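Side-chain contacts in pentalenene synthase (Streptomyces chartreusis NRRL 3882, PDB 6Q4S), which probably catalyses the magnesium-dependent 1,10-cyclisation of farnesyl diphosphate to the bicyclic sesquiterpene alcohol 7-epi-alpha-eudesmol: residues Arg99-Thr104 with Leu121-Val126; Met70-Leu75 with Thr140-Ser145; Gly147-Ala152 with Ile183-Asp188; Asp81-Ser86 with Asp92-Val97. One frame throughout, in Å; residues are numbered along the deposited sequence.

Following the chain from the N terminus, helix 63-79 first supplies residues 70-75 to interaction 2. The loop after it, with 81-86, folds back on the start of helix 90-103 and closes interaction 4 within a few residues. Further along that helix, 99-104 opens interaction 1, which helix 118-131 closes with 121-126. Helix 136-161 then completes interaction 2 through 140-145, so interactions 4 and 1 are both nested inside its loop. Two residues on, 147-152 opens interaction 3, closed by 183-188 on helix 183-194. None of the loops cross. Interactions 1, 2 and 3 meet through Trp72, which packs on both Trp123 and His185, while interaction 4 joins interaction 1 along helix 90-103.

Interaction 1 (Arg99-Thr104 with Leu121-Val126); sequences RELIVT and LAWAEV
The indole of Trp123 meets helix 90-103 mainly along its pyrrole side. At the ring edge, near the plane, stands the carbonyl oxygen of Leu101. Leu101 CD2, at 3.5 Å, and Thr104 CB, oblique at 3.7 Å, approach Trp123 CD1 from opposite sides of the indole plane. The rings of Trp72 and Trp146 also adjoin the indole.

Trp123 holds CG anti to the backbone N (chi1 180°), which carries the ring across from helix 118-131 and brings its N-H to the Leu101 carbonyl. Trp123 NE1 donates to Leu101 O at 3.0 Å, with an N-H...O angle of 145°; the donor lies in the carbonyl plane on a lone pair. Away from the N-H, Thr104 CG2 also packs on Ala124 CA at 3.9 Å. A phenylalanine in place of Trp123 would lack the N-H and the pyrrole ring, which would probably cost Leu101 O a donor and open a gap beside Thr104. Pro105 has no N-H to give the Leu101 carbonyl the usual helical bond, and Trp146 NE1 is a second donor to it; two indole N-H groups thus satisfy a backbone oxygen in a buried, otherwise apolar contact.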
loop_
_atom_site.group_PDB
_atom_site.type_symbol
_atom_site.label_atom_id
_atom_site.label_comp_id
_atom_site.label_asym_id
_atom_site.label_seq_id
_atom_site.Cartn_x
_atom_site.Cartn_y
_atom_site.Cartn_z
ATOM N N ARG A 99 -4.804 -11.663 2.048
ATOM C CA ARG A 99 -4.597 -10.856 0.819
ATOM C C ARG A 99 -5.828 -10.122 0.368
ATOM O O ARG A 99 -5.701 -9.053 -0.204
ATOM C CB ARG A 99 -4.049 -11.738 -0.313
ATOM C CG ARG A 99 -2.630 -12.139 0.039
ATOM C CD ARG A 99 -1.915 -13.038 -0.946
ATOM N NE ARG A 99 -0.543 -13.305 -0.476
ATOM C CZ ARG A 99 0.437 -13.784 -1.257
ATOM N NH1 ARG A 99 0.198 -14.068 -2.537
ATOM N NH2 ARG A 99 1.636 -13.966 -0.759
ATOM N N GLU A 100 -7.028 -10.669 0.610
ATOM C CA GLU A 100 -8.285 -9.940 0.352
ATOM C C GLU A 100 -8.371 -8.775 1.308
ATOM O O GLU A 100 -8.665 -7.650 0.905
ATOM C CB GLU A 100 -9.540 -10.870 0.484
ATOM C CG GLU A 100 -10.841 -10.177 0.150
ATOM C CD GLU A 100 -10.959 -9.837 -1.320
ATOM O OE1 GLU A 100 -11.299 -8.695 -1.693
ATOM O OE2 GLU A 100 -10.723 -10.750 -2.146
ATOM N N LEU A 101 -7.987 -8.964 2.552
ATOM C CA LEU A 101 -7.941 -7.845 3.501
ATOM C C LEU A 101 -6.908 -6.776 3.107
ATOM O O LEU A 101 -7.107 -5.558 3.294
ATOM C CB LEU A 101 -7.699 -8.381 4.893
ATOM C CG LEU A 101 -8.638 -9.468 5.472
ATOM C CD1 LEU A 101 -8.123 -9.863 6.863
ATOM C CD2 LEU A 101 -10.030 -8.915 5.531
ATOM N N ILE A 102 -5.826 -7.208 2.476
ATOM C CA ILE A 102 -4.816 -6.283 2.027
ATOM C C ILE A 102 -5.347 -5.436 0.854
ATOM O O ILE A 102 -5.090 -4.235 0.790
ATOM C CB ILE A 102 -3.489 -7.008 1.607
ATOM C CG1 ILE A 102 -2.833 -7.561 2.859
ATOM C CG2 ILE A 102 -2.521 -6.045 0.895
ATOM C CD1 ILE A 102 -1.674 -8.519 2.617
ATOM N N VAL A 103 -6.070 -6.020 -0.083
ATOM C CA VAL A 103 -6.451 -5.219 -1.261
ATOM C C VAL A 103 -7.666 -4.348 -1.022
ATOM O O VAL A 103 -7.911 -3.459 -1.771
ATOM C CB VAL A 103 -6.645 -6.078 -2.503
ATOM C CG1 VAL A 103 -5.382 -6.844 -2.826
ATOM C CG2 VAL A 103 -7.747 -7.076 -2.382
ATOM N N THR A 104 -8.418 -4.571 0.056
ATOM C CA THR A 104 -9.681 -3.832 0.291
ATOM C C THR A 104 -9.396 -2.349 0.391
ATOM O O THR A 104 -10.099 -1.548 -0.229
ATOM C CB THR A 104 -10.434 -4.444 1.499
ATOM O OG1 THR A 104 -11.003 -5.691 1.092
ATOM C CG2 THR A 104 -11.505 -3.552 2.053
ATOM N N LEU A 121 -16.138 -9.480 4.259
ATOM C CA LEU A 121 -17.308 -8.605 4.194
ATOM C C LEU A 121 -17.336 -7.595 5.309
ATOM O O LEU A 121 -17.668 -6.443 5.066
ATOM C CB LEU A 121 -18.599 -9.451 4.207
ATOM C CG LEU A 121 -18.727 -10.355 2.953
ATOM C CD1 LEU A 121 -19.670 -11.526 3.266
ATOM C CD2 LEU A 121 -19.187 -9.590 1.716
ATOM N N ALA A 122 -16.985 -8.019 6.516
ATOM C CA ALA A 122 -16.893 -7.137 7.664
ATOM C C ALA A 122 -15.878 -6.074 7.412
ATOM O O ALA A 122 -16.141 -4.888 7.641
ATOM C CB ALA A 122 -16.572 -7.893 8.926
ATOM N N TRP A 123 -14.700 -6.474 6.940
ATOM C CA TRP A 123 -13.680 -5.479 6.633
ATOM C C TRP A 123 -14.061 -4.562 5.500
ATOM O O TRP A 123 -13.808 -3.369 5.586
ATOM C CB TRP A 123 -12.319 -6.164 6.400
ATOM C CG TRP A 123 -11.168 -5.277 6.067
ATOM C CD1 TRP A 123 -10.325 -5.468 5.003
ATOM C CD2 TRP A 123 -10.687 -4.085 6.745
ATOM N NE1 TRP A 123 -9.345 -4.511 5.005
ATOM C CE2 TRP A 123 -9.547 -3.644 6.044
ATOM C CE3 TRP A 123 -11.091 -3.367 7.864
ATOM C CZ2 TRP A 123 -8.814 -2.488 6.407
ATOM C CZ3 TRP A 123 -10.362 -2.219 8.232
ATOM C CH2 TRP A 123 -9.246 -1.779 7.486
ATOM N N ALA A 124 -14.665 -5.052 4.428
ATOM C CA ALA A 124 -15.086 -4.091 3.407
ATOM C C ALA A 124 -15.983 -2.993 3.986
ATOM O O ALA A 124 -15.893 -1.796 3.576
ATOM C CB ALA A 124 -15.758 -4.765 2.243
ATOM N N GLU A 125 -16.823 -3.367 4.956
ATOM C CA GLU A 125 -17.696 -2.388 5.631
ATOM C C GLU A 125 -16.916 -1.410 6.464
ATOM O O GLU A 125 -17.086 -0.236 6.269
ATOM C CB GLU A 125 -18.777 -3.071 6.509
ATOM C CG GLU A 125 -19.676 -2.034 7.211
ATOM C CD GLU A 125 -20.533 -2.628 8.330
ATOM O OE1 GLU A 125 -21.468 -3.364 7.954
ATOM O OE2 GLU A 125 -20.240 -2.362 9.538
ATOM N N VAL A 126 -16.019 -1.919 7.315
ATOM C CA VAL A 126 -15.270 -1.111 8.249
ATOM C C VAL A 126 -14.399 -0.129 7.555
ATOM O O VAL A 126 -14.292 1.014 8.009
ATOM C CB VAL A 126 -14.517 -1.968 9.298
ATOM C CG1 VAL A 126 -13.438 -1.233 10.077
ATOM C CG2 VAL A 126 -15.512 -2.635 10.224
#

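Interaction 2 (Met70-Leu75 with Thr140-Ser145)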
loop_
_atom_site.group_PDB
_atom_site.type_symbol
_atom_site.label_atom_id
_atom_site.label_comp_id
_atom_site.label_asym_id
_atom_site.label_seq_id
_atom_site.Cartn_x
_atom_site.Cartn_y
_atom_site.Cartn_z
ATOM N N MET A 70 -13.919 -0.431 17.613
ATOM C CA MET A 70 -14.060 -1.706 18.238
ATOM C C MET A 70 -14.335 -2.788 17.210
ATOM O O MET A 70 -13.827 -3.914 17.317
ATOM C CB MET A 70 -15.171 -1.738 19.268
ATOM C CG MET A 70 -14.932 -0.734 20.414
ATOM S SD MET A 70 -16.318 -0.825 21.576
ATOM C CE MET A 70 -15.548 0.179 22.860
ATOM N N ASN A 71 -15.180 -2.470 16.225
ATOM C CA ASN A 71 -15.478 -3.453 15.236
ATOM C C ASN A 71 -14.118 -3.885 14.507
ATOM O O ASN A 71 -13.825 -5.079 14.334
ATOM C CB ASN A 71 -16.531 -2.915 14.238
ATOM C CG ASN A 71 -17.901 -2.684 14.874
ATOM O OD1 ASN A 71 -18.235 -3.230 15.935
ATOM N ND2 ASN A 71 -18.746 -1.986 14.128
ATOM N N TRP A 72 -13.401 -2.908 14.046
ATOM C CA TRP A 72 -12.075 -3.121 13.456
ATOM C C TRP A 72 -11.116 -3.929 14.326
ATOM O O TRP A 72 -10.617 -4.962 13.903
ATOM C CB TRP A 72 -11.466 -1.809 13.204
ATOM C CG TRP A 72 -10.166 -1.848 12.552
ATOM C CD1 TRP A 72 -9.768 -2.639 11.524
ATOM C CD2 TRP A 72 -9.085 -1.040 12.881
ATOM N NE1 TRP A 72 -8.474 -2.357 11.172
ATOM C CE2 TRP A 72 -8.015 -1.387 12.011
ATOM C CE3 TRP A 72 -8.880 -0.068 13.853
ATOM C CZ2 TRP A 72 -6.804 -0.712 12.033
ATOM C CZ3 TRP A 72 -7.695 0.558 13.906
ATOM C CH2 TRP A 72 -6.655 0.244 13.004
ATOM N N PHE A 73 -10.933 -3.480 15.562
ATOM C CA PHE A 73 -10.209 -4.229 16.553
ATOM C C PHE A 73 -10.568 -5.712 16.543
ATOM O O PHE A 73 -9.693 -6.538 16.631
ATOM C CB PHE A 73 -10.499 -3.711 17.959
ATOM C CG PHE A 73 -9.342 -3.120 18.659
ATOM C CD1 PHE A 73 -8.584 -3.886 19.501
ATOM C CD2 PHE A 73 -9.072 -1.763 18.579
ATOM C CE1 PHE A 73 -7.531 -3.338 20.198
ATOM C CE2 PHE A 73 -8.043 -1.184 19.324
ATOM C CZ PHE A 73 -7.265 -1.972 20.102
ATOM N N SER A 74 -11.851 -6.048 16.505
ATOM C CA SER A 74 -12.230 -7.402 16.559
ATOM C C SER A 74 -11.735 -8.231 15.347
ATOM O O SER A 74 -11.562 -9.447 15.509
ATOM C CB SER A 74 -13.763 -7.589 16.720
ATOM O OG SER A 74 -14.482 -7.253 15.553
ATOM N N LEU A 75 -11.579 -7.586 14.172
ATOM C CA LEU A 75 -11.281 -8.283 12.901
ATOM C C LEU A 75 -9.960 -8.973 12.996
ATOM O O LEU A 75 -9.871 -10.156 12.731
ATOM C CB LEU A 75 -11.274 -7.344 11.663
ATOM C CG LEU A 75 -12.664 -6.837 11.408
ATOM C CD1 LEU A 75 -12.751 -5.884 10.245
ATOM C CD2 LEU A 75 -13.626 -7.982 11.256
ATOM N N THR A 140 -3.212 5.952 1.775
ATOM C CA THR A 140 -2.012 5.261 1.232
ATOM C C THR A 140 -1.094 4.779 2.339
ATOM O O THR A 140 -0.676 3.645 2.336
ATOM C CB THR A 140 -1.246 6.211 0.332
ATOM O OG1 THR A 140 -2.015 6.399 -0.861
ATOM C CG2 THR A 140 0.128 5.702 -0.016
ATOM N N ARG A 141 -0.810 5.671 3.282
ATOM C CA ARG A 141 -0.026 5.338 4.441
ATOM C C ARG A 141 -0.659 4.183 5.242
ATOM O O ARG A 141 0.043 3.223 5.568
ATOM C CB ARG A 141 0.228 6.586 5.295
ATOM C CG ARG A 141 0.772 6.291 6.690
ATOM C CD ARG A 141 1.643 7.415 7.240
ATOM N NE ARG A 141 0.951 8.699 7.312
ATOM C CZ ARG A 141 0.036 9.065 8.212
ATOM N NH1 ARG A 141 -0.536 10.296 8.110
ATOM N NH2 ARG A 141 -0.360 8.246 9.177
ATOM N N PHE A 142 -1.957 4.284 5.556
ATOM C CA PHE A 142 -2.687 3.236 6.274
ATOM C C PHE A 142 -2.604 1.911 5.508
ATOM O O PHE A 142 -2.323 0.827 6.069
ATOM C CB PHE A 142 -4.147 3.579 6.552
ATOM C CG PHE A 142 -4.878 2.461 7.279
ATOM C CD1 PHE A 142 -5.435 1.396 6.594
ATOM C CD2 PHE A 142 -4.949 2.457 8.632
ATOM C CE1 PHE A 142 -6.012 0.318 7.265
ATOM C CE2 PHE A 142 -5.564 1.428 9.329
ATOM C CZ PHE A 142 -6.102 0.343 8.646
ATOM N N ALA A 143 -2.845 1.998 4.221
ATOM C CA ALA A 143 -2.938 0.818 3.409
ATOM C C ALA A 143 -1.600 0.056 3.398
ATOM O O ALA A 143 -1.546 -1.172 3.459
ATOM C CB ALA A 143 -3.349 1.172 1.994
ATOM N N ALA A 144 -0.516 0.780 3.315
ATOM C CA ALA A 144 0.765 0.059 3.317
ATOM C C ALA A 144 1.065 -0.461 4.727
ATOM O O ALA A 144 1.521 -1.547 4.854
ATOM C CB ALA A 144 1.868 0.978 2.829
ATOM N N SER A 145 0.819 0.314 5.784
ATOM C CA SER A 145 1.054 -0.159 7.150
ATOM C C SER A 145 0.283 -1.481 7.453
ATOM O O SER A 145 0.843 -2.480 7.917
ATOM C CB SER A 145 0.664 0.917 8.189
ATOM O OG SER A 145 1.473 2.067 8.165
#
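Trp72 of helix 63-79 and Phe142 of helix 136-161 make an aromatic, apolar contact. Their CA atoms are 13.4 Å apart, and the two side chains reach toward each other from opposite directions until the six-membered rings meet. Trp72 CZ2 lies 3.6 Å from Phe142 CZ and 3.7 Å from Phe142 CE2, so the indole places one corner of its benzene half at the edge of the phenyl ring, in its plane. The rings meet obliquely, their planes inclined at 49° and their centroids 5.8 Å apart. Both residues hold CG anti to the backbone N (chi1 -177° for Trp72 and 179° for Phe142), which extends each ring away from its own helix and lets the pair span the distance between the two backbones.

No hydrogen bond crosses the contact; those nearby run within each helix. In helix 63-79, Ser74 OG donates to Asn71 O at 2.6 Å. Leu75 N bonds more closely to Trp72 O, at 2.8 Å, an i-to-i+3 bond, and only weakly to Asn71 O.

Arg141 and Ser145 turn to helix 183-194, where Arg141 forms a salt bridge with Glu191. Around the aromatic pair, Trp127 of helix 118-131 and Trp138 and Trp146 of helix 136-161 meet the Phe142 ring, while Ala189 of helix 183-194 touches Trp72; four helices thus enclose this part of the all-alpha core.

Interaction 3 (Gly147-Ala152 with Ile183-Asp188)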
loop_
_atom_site.group_PDB
_atom_site.type_symbol
_atom_site.label_atom_id
_atom_site.label_comp_id
_atom_site.label_asym_id
_atom_site.label_seq_id
_atom_site.Cartn_x
_atom_site.Cartn_y
_atom_site.Cartn_z
ATOM N N GLY A 147 -1.113 -3.526 5.233
ATOM C CA GLY A 147 -0.556 -4.547 4.341
ATOM C C GLY A 147 0.719 -5.196 4.833
ATOM O O GLY A 147 0.837 -6.435 4.806
ATOM N N ARG A 148 1.661 -4.389 5.300
ATOM C CA ARG A 148 2.932 -4.946 5.846
ATOM C C ARG A 148 2.636 -5.864 7.056
ATOM O O ARG A 148 3.171 -6.962 7.157
ATOM C CB ARG A 148 3.896 -3.833 6.263
ATOM C CG ARG A 148 4.461 -3.012 5.116
ATOM C CD ARG A 148 5.481 -1.999 5.580
ATOM N NE ARG A 148 5.844 -1.153 4.385
ATOM C CZ ARG A 148 5.420 0.062 4.152
ATOM N NH1 ARG A 148 4.706 0.702 5.093
ATOM N NH2 ARG A 148 5.725 0.649 2.991
ATOM N N PHE A 149 1.693 -5.444 7.904
ATOM C CA PHE A 149 1.237 -6.206 9.027
ATOM C C PHE A 149 0.687 -7.555 8.603
ATOM O O PHE A 149 1.008 -8.618 9.188
ATOM C CB PHE A 149 0.189 -5.407 9.872
ATOM C CG PHE A 149 -0.657 -6.270 10.724
ATOM C CD1 PHE A 149 -0.089 -6.960 11.782
ATOM C CD2 PHE A 149 -2.009 -6.463 10.445
ATOM C CE1 PHE A 149 -0.875 -7.743 12.618
ATOM C CE2 PHE A 149 -2.790 -7.293 11.231
ATOM C CZ PHE A 149 -2.190 -7.938 12.347
ATOM N N LEU A 150 -0.189 -7.541 7.621
ATOM C CA LEU A 150 -0.829 -8.758 7.268
ATOM C C LEU A 150 0.105 -9.766 6.554
ATOM O O LEU A 150 -0.061 -10.975 6.744
ATOM C CB LEU A 150 -2.053 -8.511 6.440
ATOM C CG LEU A 150 -3.310 -8.025 7.236
ATOM C CD1 LEU A 150 -4.346 -7.557 6.249
ATOM C CD2 LEU A 150 -3.912 -9.139 8.105
ATOM N N VAL A 151 1.036 -9.250 5.749
ATOM C CA VAL A 151 2.048 -10.084 5.138
ATOM C C VAL A 151 2.872 -10.809 6.231
ATOM O O VAL A 151 3.068 -12.030 6.174
ATOM C CB VAL A 151 2.972 -9.281 4.225
ATOM C CG1 VAL A 151 4.181 -10.159 3.785
ATOM C CG2 VAL A 151 2.203 -8.781 2.967
ATOM N N ALA A 152 3.325 -10.038 7.207
ATOM C CA ALA A 152 4.075 -10.534 8.314
ATOM C C ALA A 152 3.248 -11.550 9.101
ATOM O O ALA A 152 3.797 -12.580 9.533
ATOM C CB ALA A 152 4.518 -9.409 9.176
ATOM N N ILE A 183 1.541 -2.168 14.871
ATOM C CA ILE A 183 1.352 -0.943 15.591
ATOM C C ILE A 183 1.446 0.272 14.664
ATOM O O ILE A 183 0.951 1.344 14.990
ATOM C CB ILE A 183 2.410 -0.858 16.717
ATOM C CG1 ILE A 183 1.970 -1.721 17.891
ATOM C CG2 ILE A 183 2.627 0.543 17.202
ATOM C CD1 ILE A 183 0.587 -1.389 18.475
ATOM N N HIS A 184 2.133 0.153 13.526
ATOM C CA HIS A 184 2.190 1.283 12.620
ATOM C C HIS A 184 0.764 1.701 12.164
ATOM O O HIS A 184 0.436 2.901 12.178
ATOM C CB HIS A 184 3.091 0.972 11.409
ATOM C CG HIS A 184 4.551 0.933 11.774
ATOM N ND1 HIS A 184 5.136 -0.130 12.435
ATOM C CD2 HIS A 184 5.530 1.848 11.593
ATOM C CE1 HIS A 184 6.416 0.151 12.646
ATOM N NE2 HIS A 184 6.676 1.339 12.133
ATOM N N HIS A 185 -0.030 0.731 11.712
ATOM C CA HIS A 185 -1.399 1.037 11.215
ATOM C C HIS A 185 -2.282 1.450 12.406
ATOM O O HIS A 185 -3.255 2.276 12.247
ATOM C CB HIS A 185 -2.043 -0.111 10.426
ATOM C CG HIS A 185 -2.259 -1.360 11.207
ATOM N ND1 HIS A 185 -3.311 -1.530 12.091
ATOM C CD2 HIS A 185 -1.627 -2.556 11.161
ATOM C CE1 HIS A 185 -3.269 -2.735 12.606
ATOM N NE2 HIS A 185 -2.273 -3.386 12.031
ATOM N N SER A 186 -1.971 0.866 13.580
ATOM C CA SER A 186 -2.713 1.229 14.829
ATOM C C SER A 186 -2.562 2.696 15.172
ATOM O O SER A 186 -3.573 3.346 15.551
ATOM C CB SER A 186 -2.366 0.288 15.980
ATOM O OG SER A 186 -2.550 -1.055 15.585
ATOM N N ILE A 187 -1.340 3.217 15.041
ATOM C CA ILE A 187 -1.031 4.628 15.239
ATOM C C ILE A 187 -1.666 5.482 14.166
ATOM O O ILE A 187 -2.317 6.513 14.466
ATOM C CB ILE A 187 0.475 4.889 15.293
ATOM C CG1 ILE A 187 1.058 4.314 16.598
ATOM C CG2 ILE A 187 0.784 6.396 15.254
ATOM C CD1 ILE A 187 2.543 3.967 16.490
ATOM N N ASP A 188 -1.584 5.018 12.917
ATOM C CA ASP A 188 -2.208 5.735 11.797
ATOM C C ASP A 188 -3.702 5.987 12.099
ATOM O O ASP A 188 -4.207 7.043 11.800
ATOM C CB ASP A 188 -2.115 4.951 10.493
ATOM C CG ASP A 188 -0.692 4.787 9.969
ATOM O OD1 ASP A 188 0.206 5.602 10.259
ATOM O OD2 ASP A 188 -0.484 3.850 9.197
#
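Phe149 and His185 join helix 136-161 to the first turns of helix 183-194, the helix that follows 170-180 after a short break around Gly182. The two side chains cross between backbones whose CA atoms are 8.0 Å apart. His185 NE2 sits over one face of the phenyl ring, 3.5 Å from Phe149 CD2 and 3.6 Å from Phe149 CG, and the neighbouring His185 CD2 presses on Phe149 CB at 3.6 Å. The imidazole is thus applied near the root of the phenyl ring, toward the CB side. The two rings are tilted against each other, with 58° between their planes and 4.9 Å between their centroids.

In the all-alpha fold of class I terpene synthases, a helix interrupted in this way borders the active-site cavity. The side chain of Phe149 is about 7 Å from that of Arg177, a probable substrate-binding residue, and about 9 Å from that of Asp80, a probable magnesium ligand. Its partial exposure is consistent with a place in the cavity wall.

His185 carries CG between the backbone N and the carbonyl carbon (chi1 63°), a crowded position that swings the imidazole over to the phenyl face. Trp146 also meets the His185 ring, edge-to-face, so a second aromatic residue of helix 136-161 packs on the imidazole. A turn further on, Asp188 ties the same helices together by charge: its OD1 forms salt bridges with Arg141 and with Arg212 of helix 206-228, and its OD2 is hydrogen-bonded to Ser145 OG.

Interaction 4 (Asp81-Ser86 with Asp92-Val97)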
loop_
_atom_site.group_PDB
_atom_site.type_symbol
_atom_site.label_atom_id
_atom_site.label_comp_id
_atom_site.label_asym_id
_atom_site.label_seq_id
_atom_site.Cartn_x
_atom_site.Cartn_y
_atom_site.Cartn_z
ATOM N N ASP A 81 -9.292 -17.372 14.142
ATOM C CA ASP A 81 -10.450 -18.174 14.578
ATOM C C ASP A 81 -11.580 -18.286 13.515
ATOM O O ASP A 81 -12.586 -18.929 13.754
ATOM C CB ASP A 81 -10.966 -17.666 15.964
ATOM C CG ASP A 81 -9.819 -17.553 17.034
ATOM O OD1 ASP A 81 -8.679 -17.985 16.759
ATOM O OD2 ASP A 81 -10.041 -17.020 18.135
ATOM N N GLN A 82 -11.410 -17.716 12.328
ATOM C CA GLN A 82 -12.426 -17.852 11.280
ATOM C C GLN A 82 -12.337 -19.180 10.512
ATOM O O GLN A 82 -13.271 -19.510 9.776
ATOM C CB GLN A 82 -12.331 -16.662 10.312
ATOM C CG GLN A 82 -12.623 -15.319 10.975
ATOM C CD GLN A 82 -14.078 -15.227 11.457
ATOM O OE1 GLN A 82 -14.969 -15.150 10.654
ATOM N NE2 GLN A 82 -14.294 -15.247 12.752
ATOM N N PHE A 83 -11.225 -19.915 10.712
ATOM C CA PHE A 83 -10.796 -21.088 9.900
ATOM C C PHE A 83 -10.712 -22.353 10.753
ATOM O O PHE A 83 -10.128 -22.312 11.857
ATOM C CB PHE A 83 -9.395 -20.838 9.280
ATOM C CG PHE A 83 -9.299 -19.529 8.570
ATOM C CD1 PHE A 83 -9.723 -19.411 7.275
ATOM C CD2 PHE A 83 -8.880 -18.390 9.240
ATOM C CE1 PHE A 83 -9.691 -18.185 6.631
ATOM C CE2 PHE A 83 -8.881 -17.165 8.613
ATOM C CZ PHE A 83 -9.284 -17.067 7.296
ATOM N N ASP A 84 -11.277 -23.455 10.230
ATOM C CA ASP A 84 -11.159 -24.802 10.828
ATOM C C ASP A 84 -9.668 -25.094 11.071
ATOM O O ASP A 84 -8.866 -25.056 10.125
ATOM C CB ASP A 84 -11.779 -25.861 9.894
ATOM C CG ASP A 84 -12.005 -27.208 10.581
ATOM O OD1 ASP A 84 -12.809 -27.253 11.538
ATOM O OD2 ASP A 84 -11.398 -28.220 10.154
ATOM N N ALA A 85 -9.304 -25.329 12.337
ATOM C CA ALA A 85 -7.886 -25.366 12.768
ATOM C C ALA A 85 -7.168 -26.670 12.381
ATOM O O ALA A 85 -5.927 -26.720 12.379
ATOM C CB ALA A 85 -7.766 -25.105 14.275
ATOM N N SER A 86 -7.955 -27.699 12.049
ATOM C CA SER A 86 -7.444 -29.028 11.736
ATOM C C SER A 86 -7.371 -29.339 10.226
ATOM O O SER A 86 -6.735 -30.324 9.850
ATOM C CB SER A 86 -8.291 -30.092 12.449
ATOM O OG SER A 86 -9.505 -30.318 11.754
ATOM N N ASP A 92 -2.654 -21.873 3.718
ATOM C CA ASP A 92 -3.051 -21.362 2.395
ATOM C C ASP A 92 -4.387 -20.601 2.394
ATOM O O ASP A 92 -4.518 -19.585 1.720
ATOM C CB ASP A 92 -3.169 -22.462 1.329
ATOM C CG ASP A 92 -1.838 -23.099 0.941
ATOM O OD1 ASP A 92 -0.728 -22.601 1.289
ATOM O OD2 ASP A 92 -1.922 -24.133 0.238
ATOM N N ARG A 93 -5.382 -21.096 3.109
ATOM C CA ARG A 93 -6.626 -20.355 3.227
ATOM C C ARG A 93 -6.408 -19.023 3.976
ATOM O O ARG A 93 -6.929 -18.027 3.549
ATOM C CB ARG A 93 -7.721 -21.196 3.885
ATOM C CG ARG A 93 -9.081 -20.512 3.937
ATOM C CD ARG A 93 -9.587 -20.024 2.582
ATOM N NE ARG A 93 -10.922 -19.462 2.706
ATOM C CZ ARG A 93 -11.657 -19.026 1.693
ATOM N NH1 ARG A 93 -11.171 -19.040 0.462
ATOM N NH2 ARG A 93 -12.883 -18.542 1.914
ATOM N N ILE A 94 -5.622 -19.012 5.030
ATOM C CA ILE A 94 -5.277 -17.781 5.748
ATOM C C ILE A 94 -4.605 -16.735 4.805
ATOM O O ILE A 94 -5.031 -15.586 4.763
ATOM C CB ILE A 94 -4.477 -18.101 7.001
ATOM C CG1 ILE A 94 -5.437 -18.697 8.073
ATOM C CG2 ILE A 94 -3.733 -16.884 7.589
ATOM C CD1 ILE A 94 -4.680 -19.278 9.243
ATOM N N ALA A 95 -3.637 -17.166 3.994
ATOM C CA ALA A 95 -2.963 -16.269 3.084
ATOM C C ALA A 95 -3.899 -15.696 2.125
ATOM O O ALA A 95 -3.771 -14.524 1.775
ATOM C CB ALA A 95 -1.839 -16.982 2.306
ATOM N N GLU A 96 -4.805 -16.534 1.616
ATOM C CA GLU A 96 -5.826 -16.114 0.702
ATOM C C GLU A 96 -6.758 -15.009 1.270
ATOM O O GLU A 96 -7.060 -14.005 0.590
ATOM C CB GLU A 96 -6.618 -17.324 0.173
ATOM C CG GLU A 96 -7.729 -16.995 -0.782
ATOM C CD GLU A 96 -8.488 -18.201 -1.417
ATOM O OE1 GLU A 96 -8.517 -19.351 -0.852
ATOM O OE2 GLU A 96 -9.092 -17.940 -2.501
ATOM N N VAL A 97 -7.187 -15.196 2.520
ATOM C CA VAL A 97 -8.078 -14.252 3.141
ATOM C C VAL A 97 -7.330 -12.992 3.523
ATOM O O VAL A 97 -7.845 -11.905 3.274
ATOM C CB VAL A 97 -8.803 -14.897 4.365
ATOM C CG1 VAL A 97 -9.593 -13.831 5.108
ATOM C CG2 VAL A 97 -9.704 -16.020 3.848
#
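Phe83, packed against Ile94 and Val97, is the apolar member of the DDXXD motif, whose Asp80 and Asp84 probably bind magnesium. Its ring makes the main contact between the loop 81-86 and the early turns of helix 90-103, and it contributes more than half of the buried surface.

Ile94 takes one face of the ring. Its CG1 is 3.9 Å from the Phe83 centroid and only 20° off the ring normal, a CH-pi contact displaced toward the CD2 rim, where Ile94 CG1 to Phe83 CD2 is 3.6 Å. Gln82 CB, from the preceding residue, lies over the opposite face, so the phenyl ring is clamped between the loop itself and the helix. Val97, one helical turn beyond Arg93, meets the far edge: its CG2 is 3.5 Å from Phe83 CE1 and its CB 3.7 Å from Phe83 CZ. With CG anti to the carbonyl carbon (chi1 -50°), Phe83 aims its ring at this pair. An alanine here would strip the ring from Ile94 and Val97 and is likely to leave the motif loop less firmly held to the helix.

Asp84, which ends the motif, and the next two residues are exposed and poorly ordered, consistent with a loop that is flexible beyond the ring. Ile94 and Val97 also rest on Phe79 of helix 63-79. At the border of the contact, Arg93 CG touches Phe83 CD1 at 3.6 Å, while its guanidinium, turned 81° to the phenyl plane, makes a salt bridge to Glu96, with a weak hydrogen bond from Arg93 NH1 to Glu96 OE1 at 3.0 Å.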